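Local coordinates for protein Xaa-Pro dipeptidase (Lactobacillus brevis, PDB 3I7M) that is the N-terminal domain of a probable manganese-dependent metallopeptidase of the M24B family, which is expected to cleave Xaa-Pro dipeptides or remove N-terminal residues next to proline, at residues A[97-101]-A[121-125]. Numbering follows the deposited sequence. Where two conformers were deposited one is given.
Sequences VNPEH and FSAPS
A single water joins Asn-98, Pro-99 and Ala-123 across the gap between the two loops. It accepts from Ala-123 N at 3.0 Å and donates to Pro-99 O at 2.5 Å, a length short enough to be doubtful. In one of its two conformers, with CG anti to the backbone N (chi1 175°), Asn-98 swings its amide across to the other loop; OD1 then takes a water hydrogen bond at 2.7 Å and lies 3.1 Å from Ser-122 OG. Beside the water, the side chains of Pro-99 and Phe-121 cross at about a right angle. Pro-99 CG sits over the aromatic face, 3.5 Å from the Phe-121 ring centroid, in a CH-pi contact, and CD leans over CD2. With an alanine at Phe-121, Pro-99 CG and CD would probably lose their aromatic surface, opening a gap beside the proline ring. Further along, Ser-125 N donates to Glu-100 O at 2.8 Å. His-101, whose ND1 bonds to Asp-127, forms a parallel bridge with Ser-125 where the loops run into strands 101-104 and 125-129, neighbours in the mixed sheet joined through helix 111-118 as a beta-alpha-beta crossover. Phe-121 also packs on helix 84-94 and on Met-20 of strand 20-23, the other neighbour of strand 101-104.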
loop_
_atom_site.group_PDB
_atom_site.type_symbol
_atom_site.label_atom_id
_atom_site.label_comp_id
_atom_site.label_asym_id
_atom_site.label_seq_id
_atom_site.Cartn_x
_atom_site.Cartn_y
_atom_site.Cartn_z
ATOM N N VAL A 97 12.545 -4.191 -5.581
ATOM C CA VAL A 97 11.589 -5.251 -5.439
ATOM C C VAL A 97 10.932 -5.538 -6.763
ATOM O O VAL A 97 10.389 -4.635 -7.431
ATOM C CB VAL A 97 10.520 -4.909 -4.369
ATOM C CG1 VAL A 97 9.374 -5.953 -4.431
ATOM C CG2 VAL A 97 11.142 -4.755 -2.983
ATOM N N ASN A 98 11.013 -6.798 -7.189
ATOM C CA ASN A 98 10.274 -7.293 -8.344
ATOM C C ASN A 98 9.278 -8.233 -7.731
ATOM O O ASN A 98 9.620 -9.394 -7.442
ATOM C CB ASN A 98 11.188 -8.027 -9.331
ATOM C CG ASN A 98 10.430 -8.661 -10.505
ATOM O OD1 ASN A 98 9.275 -8.347 -10.783
ATOM N ND2 ASN A 98 11.127 -9.544 -11.230
ATOM N N PRO A 99 8.043 -7.748 -7.482
ATOM C CA PRO A 99 7.180 -8.541 -6.597
ATOM C C PRO A 99 6.688 -9.851 -7.144
ATOM O O PRO A 99 6.236 -9.967 -8.315
ATOM C CB PRO A 99 5.991 -7.622 -6.315
ATOM C CG PRO A 99 5.980 -6.646 -7.369
ATOM C CD PRO A 99 7.421 -6.462 -7.847
ATOM N N GLU A 100 6.742 -10.852 -6.292
ATOM C CA GLU A 100 6.153 -12.142 -6.608
ATOM C C GLU A 100 4.847 -12.218 -5.843
ATOM O O GLU A 100 3.870 -11.612 -6.306
ATOM C CB GLU A 100 7.130 -13.280 -6.303
ATOM C CG GLU A 100 8.323 -13.232 -7.277
ATOM C CD GLU A 100 9.279 -14.401 -7.155
ATOM O OE1 GLU A 100 8.913 -15.449 -6.599
ATOM O OE2 GLU A 100 10.415 -14.233 -7.641
ATOM N N HIS A 101 4.781 -12.823 -4.670
ATOM C CA HIS A 101 3.542 -12.834 -3.922
ATOM C C HIS A 101 3.282 -11.473 -3.331
ATOM O O HIS A 101 4.184 -10.862 -2.737
ATOM C CB HIS A 101 3.513 -13.915 -2.864
ATOM C CG HIS A 101 3.649 -15.271 -3.424
ATOM N ND1 HIS A 101 2.571 -16.022 -3.827
ATOM C CD2 HIS A 101 4.754 -15.950 -3.803
ATOM C CE1 HIS A 101 3.016 -17.179 -4.303
ATOM N NE2 HIS A 101 4.335 -17.144 -4.330
ATOM N N PHE A 121 3.849 -4.966 -13.110
ATOM C CA PHE A 121 4.898 -5.887 -12.657
ATOM C C PHE A 121 5.013 -7.092 -13.556
ATOM O O PHE A 121 4.048 -7.429 -14.236
ATOM C CB PHE A 121 4.657 -6.312 -11.230
ATOM C CG PHE A 121 4.616 -5.155 -10.277
ATOM C CD1 PHE A 121 3.443 -4.845 -9.621
ATOM C CD2 PHE A 121 5.746 -4.405 -10.022
ATOM C CE1 PHE A 121 3.395 -3.802 -8.764
ATOM C CE2 PHE A 121 5.663 -3.372 -9.124
ATOM C CZ PHE A 121 4.491 -3.105 -8.499
ATOM N N SER A 122 6.166 -7.755 -13.568
ATOM C CA SER A 122 6.338 -8.776 -14.607
ATOM C C SER A 122 5.508 -10.028 -14.390
ATOM O O SER A 122 4.871 -10.513 -15.321
ATOM C CB SER A 122 7.786 -9.135 -14.819
ATOM O OG SER A 122 8.451 -9.177 -13.602
ATOM N N ALA A 123 5.464 -10.545 -13.171
ATOM C CA ALA A 123 4.641 -11.741 -12.930
ATOM C C ALA A 123 4.335 -11.884 -11.455
ATOM O O ALA A 123 4.783 -12.789 -10.776
ATOM C CB ALA A 123 5.255 -13.020 -13.481
ATOM N N PRO A 124 3.539 -10.976 -10.947
ATOM C CA PRO A 124 3.152 -11.043 -9.526
ATOM C C PRO A 124 2.042 -12.069 -9.293
ATOM O O PRO A 124 1.376 -12.486 -10.251
ATOM C CB PRO A 124 2.602 -9.632 -9.270
ATOM C CG PRO A 124 2.002 -9.259 -10.628
ATOM C CD PRO A 124 2.891 -9.828 -11.631
ATOM N N SER A 125 1.834 -12.440 -8.052
ATOM C CA SER A 125 0.815 -13.415 -7.672
ATOM C C SER A 125 0.015 -12.854 -6.496
ATOM O O SER A 125 0.584 -12.639 -5.422
ATOM C CB SER A 125 1.433 -14.735 -7.176
ATOM O OG SER A 125 2.141 -15.408 -8.210
HETATM O O HOH W 1 6.889 -9.530 -10.728
#